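Local coordinates for protein arabinan endo-1,5-alpha-l-arabinosidase A (Cellvibrio cellulosa, PDB 1GYH) that hydrolyses the alpha-1,5-arabinofuranosyl bonds of linear arabinan, releasing almost exclusively arabinotriose, and so takes part in breaking down the plant cell wall, at residues K3-V11 with L21-Y31; I251-H262 with L274-Y285. All coordinates share one frame; numbering follows the deposited sequence.

Contact 1 (K3-V11 with L21-Y31)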
loop_
_atom_site.group_PDB
_atom_site.type_symbol
_atom_site.label_atom_id
_atom_site.label_comp_id
_atom_site.label_asym_id
_atom_site.label_seq_id
_atom_site.Cartn_x
_atom_site.Cartn_y
_atom_site.Cartn_z
ATOM N N LYS A 3 10.157 21.964 -6.297
ATOM C CA LYS A 3 9.906 20.722 -7.079
ATOM C C LYS A 3 8.779 19.893 -6.454
ATOM O O LYS A 3 8.591 19.982 -5.263
ATOM C CB LYS A 3 11.161 19.820 -7.082
ATOM C CG LYS A 3 12.183 20.200 -8.123
ATOM C CD LYS A 3 13.342 19.152 -8.125
ATOM C CE LYS A 3 14.721 19.795 -8.193
ATOM N NZ LYS A 3 15.762 18.899 -8.823
ATOM N N GLN A 4 8.089 19.052 -7.232
ATOM C CA GLN A 4 7.110 18.114 -6.654
ATOM C C GLN A 4 7.805 17.056 -5.808
ATOM O O GLN A 4 8.996 16.710 -6.061
ATOM C CB GLN A 4 6.269 17.444 -7.749
ATOM C CG GLN A 4 5.380 18.426 -8.440
ATOM C CD GLN A 4 4.424 17.840 -9.451
ATOM O OE1 GLN A 4 3.725 16.805 -9.220
ATOM N NE2 GLN A 4 4.336 18.534 -10.579
ATOM N N VAL A 5 7.109 16.548 -4.795
ATOM C CA VAL A 5 7.681 15.486 -4.022
ATOM C C VAL A 5 7.617 14.102 -4.687
ATOM O O VAL A 5 6.569 13.629 -5.179
ATOM C CB VAL A 5 7.387 15.530 -2.475
ATOM C CG1 VAL A 5 6.456 16.611 -2.000
ATOM C CG2 VAL A 5 7.146 14.227 -1.887
ATOM N N ASP A 6 8.784 13.469 -4.750
ATOM C CA ASP A 6 8.888 12.111 -5.306
ATOM C C ASP A 6 8.758 11.044 -4.239
ATOM O O ASP A 6 9.525 11.014 -3.251
ATOM C CB ASP A 6 10.177 11.920 -6.130
ATOM C CG ASP A 6 11.442 12.149 -5.318
ATOM O OD1 ASP A 6 11.631 13.251 -4.784
ATOM O OD2 ASP A 6 12.308 11.272 -5.161
ATOM N N VAL A 7 7.743 10.201 -4.432
ATOM C CA VAL A 7 7.387 9.083 -3.557
ATOM C C VAL A 7 7.003 7.871 -4.381
ATOM O O VAL A 7 6.652 7.980 -5.565
ATOM C CB VAL A 7 6.180 9.432 -2.608
ATOM C CG1 VAL A 7 6.475 10.660 -1.843
ATOM C CG2 VAL A 7 4.817 9.563 -3.389
ATOM N N HIS A 8 7.047 6.709 -3.740
ATOM C CA HIS A 8 6.600 5.448 -4.332
ATOM C C HIS A 8 5.828 4.715 -3.244
ATOM O O HIS A 8 6.323 4.554 -2.106
ATOM C CB HIS A 8 7.834 4.600 -4.792
ATOM C CG HIS A 8 7.594 3.744 -6.002
ATOM N ND1 HIS A 8 7.405 2.378 -5.914
ATOM C CD2 HIS A 8 7.565 4.044 -7.335
ATOM C CE1 HIS A 8 7.249 1.877 -7.134
ATOM N NE2 HIS A 8 7.352 2.867 -8.016
ATOM N N ASP A 9 4.618 4.270 -3.570
ATOM C CA ASP A 9 3.811 3.432 -2.684
ATOM C C ASP A 9 3.354 4.216 -1.429
ATOM O O ASP A 9 3.471 3.708 -0.336
ATOM C CB ASP A 9 4.547 2.111 -2.301
ATOM C CG ASP A 9 5.262 1.458 -3.494
ATOM O OD1 ASP A 9 4.624 1.335 -4.591
ATOM O OD2 ASP A 9 6.457 1.055 -3.419
ATOM N N PRO A 10 2.789 5.417 -1.592
ATOM C CA PRO A 10 2.515 6.312 -0.452
ATOM C C PRO A 10 1.329 5.939 0.422
ATOM O O PRO A 10 0.331 5.388 -0.050
ATOM C CB PRO A 10 2.269 7.655 -1.113
ATOM C CG PRO A 10 1.575 7.276 -2.365
ATOM C CD PRO A 10 2.362 6.023 -2.863
ATOM N N VAL A 11 1.504 6.214 1.707
ATOM C CA VAL A 11 0.438 6.196 2.700
ATOM C C VAL A 11 0.537 7.455 3.589
ATOM O O VAL A 11 1.583 8.140 3.643
ATOM C CB VAL A 11 0.460 4.933 3.560
ATOM C CG1 VAL A 11 0.141 3.673 2.716
ATOM C CG2 VAL A 11 1.804 4.813 4.335
ATOM N N LEU A 21 3.531 11.615 5.770
ATOM C CA LEU A 21 3.554 10.863 4.534
ATOM C C LEU A 21 4.746 9.869 4.582
ATOM O O LEU A 21 5.871 10.225 4.980
ATOM C CB LEU A 21 3.711 11.812 3.364
ATOM C CG LEU A 21 4.111 11.286 1.963
ATOM C CD1 LEU A 21 2.984 10.493 1.283
ATOM C CD2 LEU A 21 4.520 12.455 1.074
ATOM N N PHE A 22 4.464 8.634 4.224
ATOM C CA PHE A 22 5.424 7.531 4.288
ATOM C C PHE A 22 5.588 6.959 2.893
ATOM O O PHE A 22 4.616 6.666 2.197
ATOM C CB PHE A 22 4.980 6.419 5.246
ATOM C CG PHE A 22 4.674 6.877 6.632
ATOM C CD1 PHE A 22 3.521 7.639 6.907
ATOM C CD2 PHE A 22 5.537 6.580 7.685
ATOM C CE1 PHE A 22 3.234 8.044 8.205
ATOM C CE2 PHE A 22 5.271 7.038 8.995
ATOM C CZ PHE A 22 4.112 7.769 9.252
ATOM N N SER A 23 6.850 6.730 2.500
ATOM C CA SER A 23 7.184 6.236 1.171
ATOM C C SER A 23 8.201 5.080 1.250
ATOM O O SER A 23 9.042 5.007 2.170
ATOM C CB SER A 23 7.769 7.385 0.332
ATOM O OG SER A 23 8.254 6.946 -0.950
ATOM N N THR A 24 8.103 4.182 0.281
ATOM C CA THR A 24 9.224 3.300 -0.068
ATOM C C THR A 24 10.521 4.106 -0.126
ATOM O O THR A 24 10.553 5.219 -0.637
ATOM C CB THR A 24 8.932 2.645 -1.428
ATOM O OG1 THR A 24 7.875 1.676 -1.267
ATOM C CG2 THR A 24 10.182 1.846 -1.977
ATOM N N GLY A 25 11.589 3.557 0.435
ATOM C CA GLY A 25 12.883 4.228 0.458
ATOM C C GLY A 25 13.766 3.743 1.615
ATOM O O GLY A 25 13.344 2.901 2.415
ATOM N N PRO A 26 14.977 4.268 1.734
ATOM C CA PRO A 26 15.915 3.809 2.783
ATOM C C PRO A 26 15.328 3.922 4.189
ATOM O O PRO A 26 15.035 5.033 4.606
ATOM C CB PRO A 26 17.111 4.745 2.601
ATOM C CG PRO A 26 17.040 5.115 1.153
ATOM C CD PRO A 26 15.572 5.325 0.901
ATOM N N GLY A 27 15.098 2.808 4.879
ATOM C CA GLY A 27 14.567 2.863 6.248
ATOM C C GLY A 27 13.081 3.300 6.374
ATOM O O GLY A 27 12.600 3.417 7.482
ATOM N N ILE A 28 12.379 3.416 5.248
ATOM C CA ILE A 28 11.065 4.088 5.067
ATOM C C ILE A 28 11.216 5.607 5.271
ATOM O O ILE A 28 11.602 6.058 6.329
ATOM C CB ILE A 28 9.966 3.537 5.944
ATOM C CG1 ILE A 28 9.611 2.085 5.624
ATOM C CG2 ILE A 28 8.666 4.403 5.797
ATOM C CD1 ILE A 28 9.055 1.783 4.248
ATOM N N THR A 29 10.957 6.373 4.217
ATOM C CA THR A 29 11.111 7.827 4.229
ATOM C C THR A 29 9.810 8.459 4.764
ATOM O O THR A 29 8.731 8.080 4.332
ATOM C CB THR A 29 11.371 8.354 2.815
ATOM O OG1 THR A 29 12.446 7.646 2.158
ATOM C CG2 THR A 29 11.841 9.802 2.879
ATOM N N ILE A 30 9.952 9.386 5.709
ATOM C CA ILE A 30 8.827 10.097 6.346
ATOM C C ILE A 30 8.905 11.615 6.095
ATOM O O ILE A 30 9.937 12.224 6.334
ATOM C CB ILE A 30 8.767 9.850 7.845
ATOM C CG1 ILE A 30 8.947 8.366 8.190
ATOM C CG2 ILE A 30 7.383 10.428 8.419
ATOM C CD1 ILE A 30 9.068 8.062 9.773
ATOM N N TYR A 31 7.786 12.193 5.606
ATOM C CA TYR A 31 7.598 13.627 5.474
ATOM C C TYR A 31 6.436 14.136 6.335
ATOM O O TYR A 31 5.546 13.366 6.694
ATOM C CB TYR A 31 7.276 14.003 4.047
ATOM C CG TYR A 31 8.260 13.527 3.030
ATOM C CD1 TYR A 31 8.139 12.260 2.483
ATOM C CD2 TYR A 31 9.321 14.345 2.619
ATOM C CE1 TYR A 31 9.018 11.807 1.505
ATOM C CE2 TYR A 31 10.228 13.901 1.626
ATOM C CZ TYR A 31 10.086 12.632 1.106
ATOM O OH TYR A 31 10.969 12.169 0.144
HETATM O O HOH W 1 10.240 9.764 -0.919
HETATM O O HOH W 2 11.055 13.979 -2.285
#

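Contact 2 (I251-H262 with L274-Y285)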
loop_
_atom_site.group_PDB
_atom_site.type_symbol
_atom_site.label_atom_id
_atom_site.label_comp_id
_atom_site.label_asym_id
_atom_site.label_seq_id
_atom_site.Cartn_x
_atom_site.Cartn_y
_atom_site.Cartn_z
ATOM N N ILE A 251 -8.807 4.381 -12.411
ATOM C CA ILE A 251 -8.020 5.393 -13.089
ATOM C C ILE A 251 -6.806 4.701 -13.713
ATOM O O ILE A 251 -6.203 3.805 -13.089
ATOM C CB ILE A 251 -7.566 6.516 -12.131
ATOM C CG1 ILE A 251 -6.807 7.633 -12.863
ATOM C CG2 ILE A 251 -6.820 5.954 -10.848
ATOM C CD1 ILE A 251 -6.632 8.949 -12.001
ATOM N N LYS A 252 -6.508 5.153 -14.925
ATOM C CA LYS A 252 -5.340 4.781 -15.707
ATOM C C LYS A 252 -4.602 6.015 -16.187
ATOM O O LYS A 252 -5.064 7.153 -16.073
ATOM C CB LYS A 252 -5.705 3.906 -16.903
ATOM C CG LYS A 252 -6.582 4.549 -18.000
ATOM C CD LYS A 252 -7.029 3.550 -19.109
ATOM C CE LYS A 252 -7.923 4.278 -20.149
ATOM N NZ LYS A 252 -8.044 3.583 -21.473
ATOM N N GLY A 253 -3.408 5.788 -16.713
ATOM C CA GLY A 253 -2.550 6.882 -17.114
ATOM C C GLY A 253 -2.921 7.509 -18.411
ATOM O O GLY A 253 -3.814 7.033 -19.099
ATOM N N ASN A 254 -2.213 8.585 -18.737
ATOM C CA ASN A 254 -2.388 9.318 -19.971
ATOM C C ASN A 254 -1.008 9.769 -20.539
ATOM O O ASN A 254 0.039 9.292 -20.092
ATOM C CB ASN A 254 -3.344 10.508 -19.736
ATOM C CG ASN A 254 -2.864 11.441 -18.650
ATOM O OD1 ASN A 254 -1.661 11.830 -18.616
ATOM N ND2 ASN A 254 -3.797 11.834 -17.735
ATOM N N LYS A 255 -1.002 10.660 -21.514
ATOM C CA LYS A 255 0.264 11.098 -22.144
ATOM C C LYS A 255 1.272 11.751 -21.177
ATOM O O LYS A 255 2.491 11.701 -21.408
ATOM C CB LYS A 255 0.008 11.997 -23.367
ATOM C CG LYS A 255 -0.525 13.420 -23.094
ATOM C CD LYS A 255 -1.241 14.069 -24.336
ATOM C CE LYS A 255 -0.302 14.678 -25.334
ATOM N NZ LYS A 255 -1.015 15.446 -26.438
ATOM N N ARG A 256 0.775 12.377 -20.109
ATOM C CA ARG A 256 1.626 13.098 -19.176
ATOM C C ARG A 256 2.070 12.226 -18.002
ATOM O O ARG A 256 3.144 12.485 -17.417
ATOM C CB ARG A 256 0.934 14.376 -18.655
ATOM C CG ARG A 256 0.935 15.545 -19.617
ATOM C CD ARG A 256 0.078 16.778 -19.189
ATOM N NE ARG A 256 -1.277 16.401 -18.804
ATOM C CZ ARG A 256 -2.240 16.030 -19.649
ATOM N NH1 ARG A 256 -2.042 15.999 -20.962
ATOM N NH2 ARG A 256 -3.429 15.697 -19.170
ATOM N N TRP A 257 1.273 11.208 -17.673
ATOM C CA TRP A 257 1.437 10.368 -16.482
ATOM C C TRP A 257 1.382 8.906 -16.920
ATOM O O TRP A 257 0.302 8.332 -17.112
ATOM C CB TRP A 257 0.360 10.674 -15.424
ATOM C CG TRP A 257 0.423 12.075 -15.034
ATOM C CD1 TRP A 257 -0.339 13.096 -15.532
ATOM C CD2 TRP A 257 1.361 12.679 -14.125
ATOM N NE1 TRP A 257 0.053 14.289 -14.975
ATOM C CE2 TRP A 257 1.107 14.074 -14.128
ATOM C CE3 TRP A 257 2.404 12.184 -13.309
ATOM C CZ2 TRP A 257 1.842 14.985 -13.338
ATOM C CZ3 TRP A 257 3.141 13.087 -12.542
ATOM C CH2 TRP A 257 2.843 14.482 -12.557
ATOM N N VAL A 258 2.558 8.303 -17.146
ATOM C CA VAL A 258 2.629 6.990 -17.806
ATOM C C VAL A 258 2.819 5.933 -16.762
ATOM O O VAL A 258 3.920 5.687 -16.268
ATOM C CB VAL A 258 3.700 6.974 -18.912
ATOM C CG1 VAL A 258 3.754 5.633 -19.622
ATOM C CG2 VAL A 258 3.403 8.041 -19.917
ATOM N N GLY A 259 1.695 5.354 -16.363
ATOM C CA GLY A 259 1.626 4.456 -15.240
ATOM C C GLY A 259 1.348 5.168 -13.947
ATOM O O GLY A 259 1.909 6.244 -13.689
ATOM N N LEU A 260 0.495 4.561 -13.123
ATOM C CA LEU A 260 0.162 5.127 -11.821
ATOM C C LEU A 260 -0.450 4.061 -10.954
ATOM O O LEU A 260 -0.924 3.075 -11.456
ATOM C CB LEU A 260 -0.753 6.377 -11.989
ATOM C CG LEU A 260 -2.075 6.283 -12.786
ATOM C CD1 LEU A 260 -3.134 5.510 -12.111
ATOM C CD2 LEU A 260 -2.574 7.739 -13.039
ATOM N N GLY A 261 -0.396 4.189 -9.640
ATOM C CA GLY A 261 -0.919 3.144 -8.805
ATOM C C GLY A 261 -0.320 3.059 -7.411
ATOM O O GLY A 261 0.145 4.066 -6.845
ATOM N N HIS A 262 -0.352 1.838 -6.884
ATOM C CA HIS A 262 -0.011 1.472 -5.496
ATOM C C HIS A 262 -0.608 2.462 -4.510
ATOM O O HIS A 262 0.113 3.246 -3.894
ATOM C CB HIS A 262 1.506 1.302 -5.232
ATOM C CG HIS A 262 1.772 0.489 -3.991
ATOM N ND1 HIS A 262 2.472 -0.702 -4.012
ATOM C CD2 HIS A 262 1.307 0.623 -2.731
ATOM C CE1 HIS A 262 2.475 -1.231 -2.803
ATOM N NE2 HIS A 262 1.769 -0.445 -2.007
ATOM N N LEU A 274 -8.116 9.737 -2.500
ATOM C CA LEU A 274 -7.282 8.690 -3.101
ATOM C C LEU A 274 -5.809 9.222 -3.144
ATOM O O LEU A 274 -5.577 10.342 -3.592
ATOM C CB LEU A 274 -7.767 8.434 -4.522
ATOM C CG LEU A 274 -7.053 7.266 -5.251
ATOM C CD1 LEU A 274 -7.420 5.958 -4.698
ATOM C CD2 LEU A 274 -7.365 7.287 -6.729
ATOM N N VAL A 275 -4.851 8.415 -2.681
ATOM C CA VAL A 275 -3.417 8.813 -2.527
ATOM C C VAL A 275 -2.598 7.786 -3.349
ATOM O O VAL A 275 -2.759 6.592 -3.171
ATOM C CB VAL A 275 -2.987 8.814 -1.050
ATOM C CG1 VAL A 275 -1.522 9.291 -0.834
ATOM C CG2 VAL A 275 -3.870 9.761 -0.244
ATOM N N LEU A 276 -1.777 8.255 -4.269
ATOM C CA LEU A 276 -1.046 7.352 -5.180
ATOM C C LEU A 276 0.244 7.980 -5.730
ATOM O O LEU A 276 0.508 9.174 -5.523
ATOM C CB LEU A 276 -1.953 6.933 -6.350
ATOM C CG LEU A 276 -2.554 7.983 -7.295
ATOM C CD1 LEU A 276 -1.497 8.547 -8.231
ATOM C CD2 LEU A 276 -3.623 7.368 -8.147
ATOM N N HIS A 277 1.058 7.168 -6.421
ATOM C CA HIS A 277 2.161 7.731 -7.196
ATOM C C HIS A 277 1.892 7.600 -8.679
ATOM O O HIS A 277 1.169 6.698 -9.110
ATOM C CB HIS A 277 3.533 7.142 -6.811
ATOM C CG HIS A 277 3.759 5.728 -7.257
ATOM N ND1 HIS A 277 3.792 4.670 -6.370
ATOM C CD2 HIS A 277 3.997 5.200 -8.482
ATOM C CE1 HIS A 277 4.042 3.552 -7.028
ATOM N NE2 HIS A 277 4.150 3.837 -8.314
ATOM N N ALA A 278 2.476 8.510 -9.439
ATOM C CA ALA A 278 2.308 8.560 -10.869
ATOM C C ALA A 278 3.599 9.008 -11.544
ATOM O O ALA A 278 4.221 9.974 -11.112
ATOM C CB ALA A 278 1.120 9.503 -11.238
ATOM N N TYR A 279 3.961 8.333 -12.652
ATOM C CA TYR A 279 5.253 8.597 -13.312
ATOM C C TYR A 279 5.172 9.730 -14.350
ATOM O O TYR A 279 4.484 9.603 -15.372
ATOM C CB TYR A 279 5.781 7.278 -13.964
ATOM C CG TYR A 279 5.889 6.077 -13.009
ATOM C CD1 TYR A 279 6.950 5.957 -12.073
ATOM C CD2 TYR A 279 4.960 5.050 -13.032
ATOM C CE1 TYR A 279 7.029 4.854 -11.190
ATOM C CE2 TYR A 279 5.050 3.947 -12.145
ATOM C CZ TYR A 279 6.099 3.832 -11.234
ATOM O OH TYR A 279 6.191 2.712 -10.342
ATOM N N GLU A 280 5.908 10.808 -14.132
ATOM C CA GLU A 280 5.773 12.015 -14.927
ATOM C C GLU A 280 6.632 11.945 -16.157
ATOM O O GLU A 280 7.866 12.081 -16.058
ATOM C CB GLU A 280 6.196 13.260 -14.116
ATOM C CG GLU A 280 5.794 14.573 -14.769
ATOM C CD GLU A 280 6.037 15.804 -13.900
ATOM O OE1 GLU A 280 6.608 15.709 -12.796
ATOM O OE2 GLU A 280 5.654 16.903 -14.358
ATOM N N ALA A 281 5.992 11.831 -17.323
ATOM C CA ALA A 281 6.716 11.679 -18.567
ATOM C C ALA A 281 7.643 12.840 -18.876
ATOM O O ALA A 281 8.707 12.631 -19.438
ATOM C CB ALA A 281 5.766 11.442 -19.726
ATOM N N ALA A 282 7.268 14.071 -18.519
ATOM C CA ALA A 282 8.084 15.240 -18.802
ATOM C C ALA A 282 9.305 15.395 -17.867
ATOM O O ALA A 282 10.112 16.296 -18.067
ATOM C CB ALA A 282 7.222 16.523 -18.744
ATOM N N ASP A 283 9.418 14.537 -16.856
ATOM C CA ASP A 283 10.508 14.583 -15.864
ATOM C C ASP A 283 11.150 13.188 -15.721
ATOM O O ASP A 283 11.175 12.638 -14.634
ATOM C CB ASP A 283 9.961 15.054 -14.499
ATOM C CG ASP A 283 11.051 15.287 -13.455
ATOM O OD1 ASP A 283 12.205 15.594 -13.839
ATOM O OD2 ASP A 283 10.837 15.216 -12.219
ATOM N N ASN A 284 11.670 12.628 -16.820
ATOM C CA ASN A 284 12.265 11.279 -16.791
ATOM C C ASN A 284 11.465 10.155 -16.130
ATOM O O ASN A 284 12.041 9.243 -15.515
ATOM C CB ASN A 284 13.631 11.335 -16.106
ATOM C CG ASN A 284 14.556 12.319 -16.752
ATOM O OD1 ASN A 284 14.826 12.215 -17.958
ATOM N ND2 ASN A 284 15.024 13.328 -15.975
ATOM N N TYR A 285 10.142 10.215 -16.213
ATOM C CA TYR A 285 9.264 9.231 -15.563
ATOM C C TYR A 285 9.458 9.090 -14.061
ATOM O O TYR A 285 9.197 8.027 -13.485
ATOM C CB TYR A 285 9.306 7.848 -16.283
ATOM C CG TYR A 285 9.007 7.960 -17.772
ATOM C CD1 TYR A 285 7.684 7.926 -18.254
ATOM C CD2 TYR A 285 10.019 8.124 -18.692
ATOM C CE1 TYR A 285 7.402 8.057 -19.583
ATOM C CE2 TYR A 285 9.743 8.260 -20.025
ATOM C CZ TYR A 285 8.428 8.237 -20.469
ATOM O OH TYR A 285 8.167 8.379 -21.810
HETATM O O HOH W 3 4.349 14.698 -17.959
#

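Contact 1 (K3-V11 with L21-Y31)
Val11, opening strand 11-15, forms an antiparallel hydrogen-bonded pair with Phe22, near the end of strand 18-23, in a blade of this five-bladed beta-propeller. Their two backbone bonds, Val11 N to Phe22 O at 3.2 Å and Phe22 N to Val11 O at 3.0 Å, are both nearly straight. Upstream the 3-11 segment leaves regular pairing, yet Thr24 N still reaches His8 O at 3.0 Å. With OG anti to its own N (chi1 174°), Ser23 accepts from His8 N almost linearly, at 171°. A serine suits this place because its hydroxyl takes that N-H while staying small enough for Val7 CB, 3.6 Å from Ser23 OG.

The rest of the contact is largely apolar. The two methyls of Leu21 divide the work, CD2 lying against Val7 CG1 at 3.9 Å while CD1 meets Pro10 CB. Val5 CG2 sits over one face of the Tyr31 ring, and Trp39 of strand 38-44 also packs on Val5, Leu21 and Tyr31. The Tyr31 hydroxyl reaches Asp6, a probable substrate-binding residue, through two waters, one giving a proton to Asp6 O and the other to OD1.

Asp9, the probable proton acceptor, has its carboxylate positioned by neighbours. Thr24 OG1, itself bonded to Ala66 N, donates to Asp9 OD2 at 2.7 Å along the lone pair pointing away from the other oxygen. His8, whose NE2 is bonded to Tyr279 OH, brings ND1 to this same OD2 from above the carboxylate plane, at 3.0 Å.

Contact 2 (I251-H262 with L274-Y285)
With the indole turned anti to its carbonyl carbon (chi1 -59°) and Glu280 CG anti to its own N (-167°), the chain extended beyond, Trp257 and Glu280 lie side by side on the one face of the sheet to which this non-hydrogen-bonded pair sends both side chains. Glu280 CG rests over the six-membered ring in a CH-pi contact, 4.1 Å from its centroid, and Glu280 CB touches Trp257 CZ3 at 3.4 Å. The long aliphatic part of a glutamate suits this, for OE1 can still reach onward to a salt bridge with Lys288. At the indole's edge is Ala278 O, and Ala278 CB, small enough to fit, meets Trp257 CE3 at 3.6 Å and Leu260 CB at 3.7 Å.

The backbones are antiparallel strands of a propeller-blade hairpin, with a beta bulge between Trp257 and Leu260. Val258 N bonds to Tyr279 O at 2.9 Å, and Tyr279 N returns to Gly259 O at 3.1 Å. Gly259, whose backbone has positive phi, leaves room for the Tyr279 ring, which passes close by at CD2. Gly261 and His277 then pair through both backbone bonds.

Beyond Trp257, Ala281 N binds Arg256 O at 2.9 Å, and a water joins that oxygen to Ala282 N. Val258 CB meets the edge of the Tyr285 ring.

On the side facing the 3-11 loop, His277 has Gly261 O over one face of its imidazole. Asp9 N donates to His277 ND1, so the imidazole proton is probably on NE2, consistent with its weak bond to Tyr279 OH. That hydroxyl can then serve His8 NE2, and this polar group of side chains probably fixes the loop carrying the probable catalytic base.

Overall arrangement
Contact 1 comes first along the chain and closes before contact 2 opens; their centres lie about 15 Å apart. They belong to different sheets of the propeller: 21-31 runs through strands 18-23 and 29-33 of one blade, while its strand 25-26 forms the outer strand of the next sheet, whereas 257-262 and 274-280 form the hairpin of the last. The loop 3-11 bridges them, for Val5 makes a backbone hydrogen bond with Leu289 of strand 286-296, in the sheet of contact 2. At the interface, His8 stacks on His277, while Asp9 OD1 comes within 3.0 Å of His262 ND1. The probable catalytic base thus sits where the beginning and end of the fold meet.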